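Local structure of dihydrodipicolinate synthase (Agrobacterium tumefaciens, 3B4U) at residues G6-T12 with A209-N215; V138-P142 with D170-N174; L188-I192 with G206-I210; L198-R203 with M224-D230; F216-V221 with R233-L237. The protein probably catalyses the condensation of pyruvate with aspartate semialdehyde in lysine biosynthesis. All coordinates share one frame; numbering follows the deposited sequence.

Contact 1 of 5, residues G6-T12 with A209-N215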
# COMPACT_ATOMS: atom_id res chain seq x y z
N GLY B 6 18.50 17.87 -10.87
CA GLY B 6 19.70 17.82 -10.05
C GLY B 6 19.68 16.69 -9.04
O GLY B 6 19.19 15.59 -9.30
N LEU B 7 20.24 16.97 -7.87
CA LEU B 7 20.33 16.00 -6.79
C LEU B 7 19.32 16.33 -5.71
O LEU B 7 19.33 17.43 -5.15
CB LEU B 7 21.75 16.00 -6.18
CG LEU B 7 21.92 15.06 -5.01
CD1 LEU B 7 21.57 13.59 -5.39
CD2 LEU B 7 23.33 15.15 -4.42
N SER B 8 18.49 15.36 -5.38
CA SER B 8 17.62 15.47 -4.23
C SER B 8 17.98 14.37 -3.23
O SER B 8 18.14 13.24 -3.63
CB SER B 8 16.16 15.34 -4.70
OG SER B 8 15.25 15.70 -3.66
N ALA B 9 18.07 14.69 -1.93
CA ALA B 9 18.20 13.64 -0.93
C ALA B 9 16.89 12.92 -0.79
O ALA B 9 15.84 13.56 -0.64
CB ALA B 9 18.61 14.22 0.40
N ALA B 10 16.91 11.59 -0.78
CA ALA B 10 15.75 10.79 -0.42
C ALA B 10 15.77 10.80 1.11
O ALA B 10 16.31 9.91 1.75
CB ALA B 10 15.87 9.36 -0.99
N LEU B 11 15.24 11.86 1.71
CA LEU B 11 15.60 12.22 3.07
C LEU B 11 15.12 11.17 4.06
O LEU B 11 13.96 10.78 4.06
CB LEU B 11 14.99 13.58 3.44
CG LEU B 11 15.69 14.29 4.57
CD1 LEU B 11 17.01 14.91 4.10
CD2 LEU B 11 14.77 15.34 5.20
N THR B 12 16.00 10.77 4.96
CA THR B 12 15.63 9.91 6.07
C THR B 12 14.79 10.69 7.09
O THR B 12 14.96 11.90 7.28
CB THR B 12 16.91 9.34 6.71
OG1 THR B 12 17.89 10.38 6.88
CG2 THR B 12 17.52 8.26 5.83
N ALA B 209 18.93 12.55 -9.66
CA ALA B 209 18.57 11.45 -8.77
C ALA B 209 17.87 11.97 -7.53
O ALA B 209 18.13 13.09 -7.09
CB ALA B 209 19.84 10.66 -8.34
N ILE B 210 17.03 11.10 -7.00
CA ILE B 210 16.50 11.20 -5.65
C ILE B 210 17.17 10.06 -4.89
O ILE B 210 16.82 8.91 -5.06
CB ILE B 210 14.97 11.10 -5.62
CG1 ILE B 210 14.31 12.24 -6.44
CG2 ILE B 210 14.47 11.10 -4.18
CD1 ILE B 210 12.84 12.06 -6.68
N SER B 211 18.18 10.40 -4.11
CA SER B 211 19.19 9.44 -3.68
C SER B 211 19.21 9.17 -2.19
O SER B 211 19.33 10.10 -1.40
CB SER B 211 20.56 9.96 -4.09
OG SER B 211 21.62 9.25 -3.44
N GLY B 212 19.18 7.90 -1.80
CA GLY B 212 19.34 7.52 -0.41
C GLY B 212 20.77 7.70 0.11
O GLY B 212 20.98 8.17 1.22
N VAL B 213 21.76 7.34 -0.70
CA VAL B 213 23.14 7.50 -0.33
C VAL B 213 23.50 8.96 -0.11
O VAL B 213 24.38 9.26 0.69
CB VAL B 213 24.08 6.78 -1.36
CG1 VAL B 213 25.53 7.13 -1.13
CG2 VAL B 213 23.83 5.26 -1.32
N ALA B 214 22.81 9.87 -0.80
CA ALA B 214 23.05 11.29 -0.63
C ALA B 214 22.69 11.81 0.77
O ALA B 214 23.05 12.93 1.08
CB ALA B 214 22.28 12.11 -1.70
N ASN B 215 22.05 11.00 1.61
CA ASN B 215 21.88 11.39 3.02
C ASN B 215 23.20 11.41 3.77
O ASN B 215 23.28 12.07 4.81
CB ASN B 215 20.96 10.41 3.74
CG ASN B 215 19.50 10.60 3.41
OD1 ASN B 215 18.86 11.52 3.94
ND2 ASN B 215 18.97 9.74 2.58
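Leu7 to Ala10 run alongside Ala209 to Ser211 in parallel register, and four backbone bonds carry the ladder. Ala209 N gives to Gly6 O, Ser8 N to Ala209 O, Ser211 N to Ser8 O, and Ala10 N to Ser211 O. Past Ala10 N the side chain of Asn215 continues the bonding. Its amide, with CG set beside its own backbone N (chi1 -76°), turns ND2 to Ala10 O at 2.8 Å with an almost straight N-H (174°). The same ND2 gives its other proton to Gly212 O at 2.9 Å, so both N-H groups are used. On the far corner, Asn215 OD1 accepts from Thr12 N at 3.1 Å and from Thr12 OG1 at 3.3 Å, both arriving from one face of the amide plane, and His29 NE2 is a further partner. Ser211 OG, in an ST motif, accepts from Ala214 N at 3.0 Å, while Ser8 OG bonds to Ser40 and Thr42 on the next strand. Apolar contacts fill in: Leu7 CD1 lies 4.0 Å from Ala214 CB, and Ala10 CB sits 3.9 Å from Ile210 CG2. This is the seam between the first and eighth strands of the TIM barrel. The contact is largely buried, and the one Asn215 amide, gripped at both ends, pins the loop after the first strand to the turn after the last.

Contact 2 of 5, residues V138-P142 with D170-N174; sequences VYNIP and DSSGN
An Asx turn at Asp170, with an ST turn at Ser172 following it, shapes the loop where two neighbouring parallel strands of the barrel end, at the C-terminal mouth in which TIM barrels carry their active sites. Asp170 OD1 is the hub. It accepts from Ser172 OG at 2.7 Å on its syn lone pair, from Ser172 N at 3.0 Å, and from Asn140 ND2 across the contact at 3.1 Å; the last two come from above the carboxylate plane. The Asn140 and Asp170 side chains leave the sheet as neighbours on one face, each with CG anti to its backbone N (chi1 -174° and 180°), which brings amide and carboxylate together. Asn140 OD1 is taken by Leu149 N, and Asp170 OD2 by Thr178 OG1. Between the backbones, Ser171 N gives to Asn140 O at 2.8 Å. Ser171 OG stands at the edge of the Tyr139 ring, and a water bridges the two hydroxyls, 2.7 Å from Tyr139 OH and 2.9 Å from Ser171 OG; Thr46 OG1 also bonds that phenol. Ile141 folds its CG2 over the centre of the ring, and Tyr109 of the second subunit packs on both residues. With three donors on one oxygen, the carboxylate has little freedom to rotate, and the loop it organises is tied directly to the end of strand 136-140.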
# COMPACT_ATOMS: atom_id res chain seq x y z
N VAL B 138 6.67 10.42 -11.85
CA VAL B 138 6.10 9.11 -11.57
C VAL B 138 7.20 8.16 -11.12
O VAL B 138 8.31 8.16 -11.65
CB VAL B 138 5.27 8.59 -12.77
CG1 VAL B 138 4.07 9.51 -12.98
CG2 VAL B 138 6.08 8.42 -14.02
N TYR B 139 6.87 7.33 -10.14
CA TYR B 139 7.90 6.56 -9.40
C TYR B 139 7.87 5.10 -9.80
O TYR B 139 6.92 4.38 -9.50
CB TYR B 139 7.63 6.74 -7.90
CG TYR B 139 8.70 6.30 -6.94
CD1 TYR B 139 10.00 5.98 -7.32
CD2 TYR B 139 8.40 6.26 -5.58
CE1 TYR B 139 10.96 5.63 -6.35
CE2 TYR B 139 9.35 5.96 -4.62
CZ TYR B 139 10.63 5.66 -5.02
OH TYR B 139 11.54 5.31 -4.06
N ASN B 140 8.92 4.68 -10.49
CA ASN B 140 9.07 3.32 -10.96
C ASN B 140 10.02 2.56 -10.04
O ASN B 140 11.24 2.63 -10.19
CB ASN B 140 9.62 3.31 -12.40
CG ASN B 140 9.65 1.93 -12.99
OD1 ASN B 140 8.69 1.20 -12.89
ND2 ASN B 140 10.76 1.57 -13.65
N ILE B 141 9.45 1.84 -9.10
CA ILE B 141 10.23 1.09 -8.11
C ILE B 141 9.61 -0.29 -7.91
O ILE B 141 9.11 -0.65 -6.84
CB ILE B 141 10.47 1.90 -6.82
CG1 ILE B 141 11.47 1.16 -5.91
CG2 ILE B 141 9.17 2.29 -6.11
CD1 ILE B 141 11.97 1.98 -4.76
N PRO B 142 9.63 -1.10 -8.97
CA PRO B 142 8.91 -2.37 -8.93
C PRO B 142 9.40 -3.35 -7.86
O PRO B 142 8.64 -4.20 -7.42
CB PRO B 142 9.09 -2.92 -10.35
CG PRO B 142 10.24 -2.20 -10.90
CD PRO B 142 10.20 -0.84 -10.31
N ASP B 170 13.27 6.45 -12.01
CA ASP B 170 13.43 5.09 -12.42
C ASP B 170 14.38 4.40 -11.48
O ASP B 170 15.60 4.54 -11.61
CB ASP B 170 13.94 5.01 -13.86
CG ASP B 170 14.12 3.59 -14.33
OD1 ASP B 170 13.66 2.67 -13.64
OD2 ASP B 170 14.74 3.42 -15.39
N SER B 171 13.82 3.65 -10.56
CA SER B 171 14.56 2.86 -9.58
C SER B 171 14.46 1.37 -9.94
O SER B 171 14.58 0.53 -9.09
CB SER B 171 14.05 3.14 -8.18
OG SER B 171 14.37 4.48 -7.89
N SER B 172 14.26 1.06 -11.20
CA SER B 172 14.19 -0.34 -11.62
C SER B 172 15.51 -1.08 -11.58
O SER B 172 15.51 -2.30 -11.50
CB SER B 172 13.65 -0.45 -13.05
OG SER B 172 14.53 0.12 -13.97
N GLY B 173 16.63 -0.38 -11.71
CA GLY B 173 17.90 -1.06 -11.88
C GLY B 173 17.95 -1.88 -13.17
O GLY B 173 18.77 -2.78 -13.27
N ASN B 174 17.17 -1.53 -14.16
CA ASN B 174 17.06 -2.26 -15.43
C ASN B 174 17.48 -1.32 -16.53
O ASN B 174 16.68 -0.54 -17.04
CB ASN B 174 15.62 -2.71 -15.59
CG ASN B 174 15.37 -3.53 -16.80
OD1 ASN B 174 16.20 -3.59 -17.68
ND2 ASN B 174 14.18 -4.16 -16.88
O HOH W 1 14.05 4.83 -5.07

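Contact 3 of 5, residues L188-I192 with G206-I210; sequences LAILI and GQGAI
Ile190 O is gripped twice: Gln207 N bonds to it at 3.0 Å, and a water donates to it at 2.8 Å. That water in turn accepts from Gly208 N at 3.0 Å, so it fills the step where the two backbones are too far apart to bond directly. One residue on, they close again, with Ile192 N giving to Gly208 O at 3.1 Å, while the same oxygen also takes a CA-H contact from Leu191. The short strand segments run at 61° to each other, and this is the junction between the seventh and eighth strands of the TIM barrel, the two joined through helix 195-203 by a beta-alpha-beta crossover. Gln207 has CG beside its backbone N (chi1 -78°) and from there runs out extended, laying its amide against Ala189, with OE1 3.4 Å from CB. The amide is held at both ends: OE1 accepts from Phe5 N, and NE2 gives to a second water at 2.9 Å, which makes only a weak bond to Leu188 O. Leu191 puts CD2 against the Gln207-Gly208 peptide and sends CD1 to within 4.0 Å of Ile210 CD1, the two side chains crossing obliquely. On the other side of the sheet, Ala209 CB rests on Ile192 O. Two direct backbone bonds, a bridging water and the anchored Gln207 amide join the segments, so this seam depends on mixed links and not on a regular ladder.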
# COMPACT_ATOMS: atom_id res chain seq x y z
N LEU B 188 11.79 14.69 -20.63
CA LEU B 188 11.35 14.77 -19.24
C LEU B 188 12.57 14.66 -18.35
O LEU B 188 13.67 14.38 -18.79
CB LEU B 188 10.39 13.63 -18.94
CG LEU B 188 9.13 13.56 -19.79
CD1 LEU B 188 8.27 12.40 -19.27
CD2 LEU B 188 8.43 14.91 -19.81
N ALA B 189 12.36 14.86 -17.05
CA ALA B 189 13.41 14.68 -16.04
C ALA B 189 13.46 13.17 -15.72
O ALA B 189 12.64 12.65 -14.96
CB ALA B 189 13.12 15.50 -14.82
N ILE B 190 14.44 12.47 -16.30
CA ILE B 190 14.63 11.04 -16.03
C ILE B 190 15.67 10.94 -14.95
O ILE B 190 16.83 11.31 -15.15
CB ILE B 190 15.02 10.27 -17.30
CG1 ILE B 190 14.00 10.49 -18.42
CG2 ILE B 190 15.23 8.81 -16.97
CD1 ILE B 190 12.58 10.12 -18.07
N LEU B 191 15.25 10.45 -13.80
CA LEU B 191 16.05 10.38 -12.59
C LEU B 191 16.35 8.90 -12.34
O LEU B 191 15.50 8.04 -12.56
CB LEU B 191 15.28 11.00 -11.43
CG LEU B 191 14.70 12.38 -11.69
CD1 LEU B 191 13.92 12.86 -10.46
CD2 LEU B 191 15.75 13.38 -12.10
N ILE B 192 17.56 8.57 -11.90
CA ILE B 192 18.04 7.18 -11.94
C ILE B 192 18.42 6.73 -10.53
O ILE B 192 19.29 7.29 -9.89
CB ILE B 192 19.22 7.03 -12.92
CG1 ILE B 192 18.74 7.34 -14.32
CG2 ILE B 192 19.84 5.62 -12.81
CD1 ILE B 192 19.88 7.49 -15.33
N GLY B 206 20.18 12.17 -18.54
CA GLY B 206 19.46 12.10 -17.29
C GLY B 206 19.61 13.35 -16.46
O GLY B 206 20.67 13.96 -16.43
N GLN B 207 18.56 13.72 -15.74
CA GLN B 207 18.51 14.97 -14.98
C GLN B 207 18.89 14.86 -13.53
O GLN B 207 18.83 15.86 -12.83
CB GLN B 207 17.15 15.64 -15.12
CG GLN B 207 16.95 16.37 -16.42
CD GLN B 207 15.78 17.34 -16.36
OE1 GLN B 207 15.50 17.94 -15.34
NE2 GLN B 207 15.08 17.46 -17.49
N GLY B 208 19.28 13.68 -13.06
CA GLY B 208 19.77 13.53 -11.72
C GLY B 208 19.19 12.35 -10.97
O GLY B 208 19.03 11.27 -11.52
N ALA B 209 18.93 12.55 -9.66
CA ALA B 209 18.57 11.45 -8.77
C ALA B 209 17.87 11.97 -7.53
O ALA B 209 18.13 13.09 -7.09
CB ALA B 209 19.84 10.66 -8.34
N ILE B 210 17.03 11.10 -7.00
CA ILE B 210 16.50 11.20 -5.65
C ILE B 210 17.17 10.06 -4.89
O ILE B 210 16.82 8.91 -5.06
CB ILE B 210 14.97 11.10 -5.62
CG1 ILE B 210 14.31 12.24 -6.44
CG2 ILE B 210 14.47 11.10 -4.18
CD1 ILE B 210 12.84 12.06 -6.68
O HOH W 2 15.78 16.60 -20.13
O HOH W 3 19.51 10.94 -14.30

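Contact 4 of 5, residues L198-R203 with M224-D230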
# COMPACT_ATOMS: atom_id res chain seq x y z
N LEU B 198 23.84 5.66 -12.77
CA LEU B 198 23.50 7.06 -12.58
C LEU B 198 24.35 8.00 -13.42
O LEU B 198 23.84 8.77 -14.21
CB LEU B 198 23.59 7.41 -11.09
CG LEU B 198 23.38 8.90 -10.74
CD1 LEU B 198 22.06 9.42 -11.26
CD2 LEU B 198 23.52 9.01 -9.21
N ALA B 199 25.67 7.91 -13.29
CA ALA B 199 26.53 8.83 -14.05
C ALA B 199 26.42 8.54 -15.54
O ALA B 199 26.33 9.45 -16.35
CB ALA B 199 27.99 8.76 -13.55
N ARG B 200 26.39 7.26 -15.91
CA ARG B 200 26.19 6.82 -17.29
C ARG B 200 24.94 7.43 -17.89
O ARG B 200 24.93 7.94 -19.01
CB ARG B 200 26.06 5.30 -17.30
CG ARG B 200 25.96 4.65 -18.64
CD ARG B 200 25.59 3.19 -18.43
NE ARG B 200 25.66 2.40 -19.65
CZ ARG B 200 25.32 1.11 -19.71
NH1 ARG B 200 25.44 0.44 -20.85
NH2 ARG B 200 24.89 0.50 -18.62
N GLY B 201 23.86 7.42 -17.12
CA GLY B 201 22.60 7.97 -17.57
C GLY B 201 22.59 9.48 -17.64
O GLY B 201 22.03 10.05 -18.58
N VAL B 202 23.25 10.14 -16.70
CA VAL B 202 23.41 11.59 -16.74
C VAL B 202 24.15 11.98 -18.01
O VAL B 202 23.80 12.96 -18.67
CB VAL B 202 24.08 12.09 -15.45
CG1 VAL B 202 24.55 13.54 -15.57
CG2 VAL B 202 23.11 11.93 -14.27
N ARG B 203 25.19 11.22 -18.38
CA ARG B 203 25.93 11.51 -19.60
C ARG B 203 25.05 11.36 -20.86
O ARG B 203 25.40 11.91 -21.90
CB ARG B 203 27.19 10.67 -19.67
CG ARG B 203 28.22 11.07 -18.62
CD ARG B 203 29.59 10.43 -18.84
NE ARG B 203 29.59 8.98 -18.72
CZ ARG B 203 29.80 8.30 -17.59
NH1 ARG B 203 29.99 8.92 -16.45
NH2 ARG B 203 29.81 6.98 -17.60
N MET B 224 28.11 12.42 -9.39
CA MET B 224 27.49 11.46 -10.28
C MET B 224 26.19 12.03 -10.90
O MET B 224 26.02 12.02 -12.11
CB MET B 224 27.15 10.18 -9.51
CG MET B 224 28.33 9.50 -8.85
SD MET B 224 27.86 8.19 -7.54
CE MET B 224 27.47 6.82 -8.70
N ALA B 225 25.30 12.52 -10.05
CA ALA B 225 23.93 12.89 -10.43
C ALA B 225 23.89 14.18 -11.21
O ALA B 225 23.00 14.35 -12.05
CB ALA B 225 23.06 13.03 -9.16
N VAL B 226 24.80 15.11 -10.92
CA VAL B 226 24.81 16.42 -11.56
C VAL B 226 25.93 16.48 -12.57
O VAL B 226 25.71 16.89 -13.72
CB VAL B 226 24.91 17.56 -10.51
CG1 VAL B 226 25.03 18.93 -11.19
CG2 VAL B 226 23.71 17.50 -9.60
N ASP B 227 27.15 16.08 -12.18
CA ASP B 227 28.32 16.25 -13.04
C ASP B 227 28.58 15.07 -13.96
O ASP B 227 29.44 15.16 -14.84
CB ASP B 227 29.56 16.55 -12.20
CG ASP B 227 29.43 17.79 -11.35
OD1 ASP B 227 28.59 18.67 -11.65
OD2 ASP B 227 30.19 17.86 -10.37
N GLY B 228 27.86 13.97 -13.81
CA GLY B 228 28.00 12.83 -14.69
C GLY B 228 29.33 12.11 -14.58
O GLY B 228 29.82 11.57 -15.56
N LYS B 229 29.93 12.10 -13.40
CA LYS B 229 31.19 11.42 -13.16
C LYS B 229 30.95 10.13 -12.39
O LYS B 229 30.29 10.12 -11.35
CB LYS B 229 32.11 12.34 -12.35
CG LYS B 229 32.42 13.66 -12.97
CD LYS B 229 33.03 13.57 -14.30
CE LYS B 229 33.55 14.96 -14.71
NZ LYS B 229 33.51 15.16 -16.18
N ASP B 230 31.55 9.05 -12.87
CA ASP B 230 31.47 7.78 -12.17
C ASP B 230 32.10 7.87 -10.79
O ASP B 230 33.03 8.66 -10.55
CB ASP B 230 32.24 6.69 -12.94
CG ASP B 230 31.64 6.31 -14.27
OD1 ASP B 230 30.51 6.71 -14.60
OD2 ASP B 230 32.33 5.52 -14.96
O HOH W 4 28.07 5.28 -14.50
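Helix 195-203 passes close to the end of helix 218-225 at Gly228, whose positive phi turns the chain out of helical geometry and whose CA comes within 4.3 Å of Ala199 CA. Val202 clasps this turn with both methyls: CG2 sits 3.3 Å from Ala225 O, and CG1, anti to the backbone N (chi1 167°), lies 3.6 Å from Gly228 CA. Ala199 CB presses on the Gly228-Lys229 backbone and on Asp230 OD1. Deeper in, Leu198 CD2 meets Met224 CB at 3.8 Å, with the two side chains set roughly perpendicular, and also touches Ala225 CB; Leu198 and Ala225 both pack on Ala209 of the last barrel strand. These are consecutive helices of the outer layer of the TIM barrel, wrapped around strand 208-211, which lies between them in the chain. At the surface Arg203 bends at chi3 (-64°) and curls back, so that Ala199 O and Arg200 CA cover one face of its guanidinium. Its edge then grips the turn. NH1 gives to Gly228 O at 2.8 Å, and a salt bridge to Asp230 is made end-on by both nitrogens to one oxygen, OD1, at 2.9 Å from NH1 and 3.1 Å from NH2. All three bonds lie near the guanidinium plane, while the carboxylate is turned 59° to it. A water 3.0 Å from Arg200 N, accepting its proton, also lies within bonding distance of Asp230 OD1.

Contact 5 of 5, residues F216-V221 with R233-L237; sequences FLTQEV and RIVDL
Ile234 drives its CD1 into a hollow on the facing helix, bounded by Leu217 CD1 at 3.5 Å, Glu220 CB at 4.0 Å and, more loosely, Val221 CG2. Leu217 and Ile234 run past one another head to tail, so the branched ends overlap along their sides. One turn further along helix 232-240, Leu237 meets the same leucine: its CD2 stands tip to tip with Leu217 CD1 at 4.0 Å and touches the edge of the Phe216 ring, 3.8 Å from CE1 and near the ring plane. Leu217 CD1 is therefore a bump lodged between Ile234 and Leu237, which stand one turn apart. Here the N-terminal end of helix 218-225, with Leu217 at its N-cap, packs against the helix that follows the eight-strand TIM barrel, the first of the C-terminal helices. Phe289 of helix 275-289 covers Leu217 and Ile234, and Phe216 rests on helix 246-258. Along the outer rim the packing turns polar. Glu220, bent at chi2 (79°), sets its CG 3.6 Å from Arg233 NH2 but keeps its carboxylate clear of the guanidinium plane. Between them a water donates to Glu220 OE2 at 2.7 Å and accepts from Arg233 NH2 at 3.0 Å, lying at the edge of the guanidinium. The direct charge pair is too long for a salt bridge; Arg233 makes its salt bridge through NH2 with Asp231 OD2.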
# COMPACT_ATOMS: atom_id res chain seq x y z
N PHE B 216 24.24 10.73 3.28
CA PHE B 216 25.50 10.62 4.01
C PHE B 216 26.74 10.75 3.17
O PHE B 216 27.81 10.83 3.76
CB PHE B 216 25.52 9.37 4.91
CG PHE B 216 25.43 8.10 4.15
CD1 PHE B 216 26.59 7.49 3.66
CD2 PHE B 216 24.23 7.48 3.92
CE1 PHE B 216 26.53 6.33 2.92
CE2 PHE B 216 24.17 6.32 3.17
CZ PHE B 216 25.33 5.74 2.68
N LEU B 217 26.63 10.79 1.85
CA LEU B 217 27.76 11.02 0.92
C LEU B 217 27.28 12.03 -0.13
O LEU B 217 27.26 11.75 -1.34
CB LEU B 217 28.28 9.73 0.30
CG LEU B 217 29.10 8.83 1.21
CD1 LEU B 217 29.23 7.43 0.56
CD2 LEU B 217 30.48 9.43 1.49
N THR B 218 26.82 13.18 0.32
CA THR B 218 26.16 14.12 -0.58
C THR B 218 27.03 14.58 -1.74
O THR B 218 26.61 14.52 -2.89
CB THR B 218 25.62 15.33 0.18
OG1 THR B 218 24.83 14.90 1.30
CG2 THR B 218 24.78 16.16 -0.76
N GLN B 219 28.24 15.05 -1.42
CA GLN B 219 29.13 15.53 -2.47
C GLN B 219 29.47 14.45 -3.48
O GLN B 219 29.53 14.70 -4.69
CB GLN B 219 30.40 16.13 -1.87
CG GLN B 219 30.23 17.56 -1.46
CD GLN B 219 30.15 18.47 -2.67
OE1 GLN B 219 31.09 18.51 -3.49
NE2 GLN B 219 29.08 19.22 -2.80
N GLU B 220 29.68 13.24 -2.99
CA GLU B 220 30.05 12.15 -3.87
C GLU B 220 28.92 11.80 -4.84
O GLU B 220 29.12 11.57 -6.03
CB GLU B 220 30.45 10.90 -3.07
CG GLU B 220 31.76 11.05 -2.29
CD GLU B 220 31.67 11.81 -0.98
OE1 GLU B 220 30.58 12.26 -0.57
OE2 GLU B 220 32.75 11.96 -0.37
N VAL B 221 27.70 11.77 -4.34
CA VAL B 221 26.54 11.52 -5.20
C VAL B 221 26.32 12.70 -6.15
O VAL B 221 25.95 12.48 -7.30
CB VAL B 221 25.27 11.15 -4.41
CG1 VAL B 221 24.12 10.91 -5.36
CG2 VAL B 221 25.51 9.90 -3.54
N ARG B 233 33.44 3.69 -5.93
CA ARG B 233 33.31 3.44 -4.50
C ARG B 233 31.84 3.38 -4.07
O ARG B 233 31.46 2.61 -3.22
CB ARG B 233 33.98 4.55 -3.69
CG ARG B 233 35.47 4.75 -3.93
CD ARG B 233 35.95 5.97 -3.20
NE ARG B 233 35.28 7.17 -3.71
CZ ARG B 233 35.34 8.36 -3.13
NH1 ARG B 233 36.11 8.58 -2.08
NH2 ARG B 233 34.63 9.36 -3.64
N ILE B 234 31.00 4.24 -4.66
CA ILE B 234 29.59 4.28 -4.34
C ILE B 234 28.91 3.00 -4.82
O ILE B 234 28.10 2.40 -4.14
CB ILE B 234 28.94 5.53 -4.99
CG1 ILE B 234 29.52 6.81 -4.36
CG2 ILE B 234 27.40 5.50 -4.88
CD1 ILE B 234 28.98 7.15 -2.97
N VAL B 235 29.25 2.56 -6.04
CA VAL B 235 28.72 1.31 -6.58
C VAL B 235 29.06 0.15 -5.65
O VAL B 235 28.21 -0.66 -5.28
CB VAL B 235 29.24 1.07 -8.01
CG1 VAL B 235 28.80 -0.32 -8.52
CG2 VAL B 235 28.78 2.19 -8.92
N ASP B 236 30.32 0.09 -5.24
CA ASP B 236 30.76 -0.96 -4.33
C ASP B 236 30.05 -0.90 -2.98
O ASP B 236 29.66 -1.91 -2.45
CB ASP B 236 32.27 -0.87 -4.08
CG ASP B 236 33.12 -1.33 -5.25
OD1 ASP B 236 32.63 -1.88 -6.25
OD2 ASP B 236 34.35 -1.15 -5.11
N LEU B 237 29.88 0.31 -2.44
CA LEU B 237 29.18 0.43 -1.17
C LEU B 237 27.79 -0.15 -1.26
O LEU B 237 27.36 -0.89 -0.38
CB LEU B 237 29.13 1.88 -0.72
CG LEU B 237 28.40 2.11 0.61
CD1 LEU B 237 29.18 1.41 1.74
CD2 LEU B 237 28.23 3.57 0.86
O HOH W 5 35.14 11.48 -1.56

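How the contacts relate
From the N terminus, strand 6-10 waits almost 200 residues for its partner: contact 1 closes the longest loop, joining the first strand to the last. Within that span contact 2 pairs the ends of strands 136-140 and 165-170, and Asp170 N in turn probably bonds to Leu191 O of contact 3. Contact 3 closes a short loop round helix 195-203 and ends on the same strand as contact 1, sharing Ala209 and Ile210, so the two together seal the barrel. Contact 4 opens inside that short loop and so crosses contacts 3 and 1; contact 5 follows contact 1 and crosses contact 4. These last two link helix 195-203, helix 218-225 and the first C-terminal helix, 232-240.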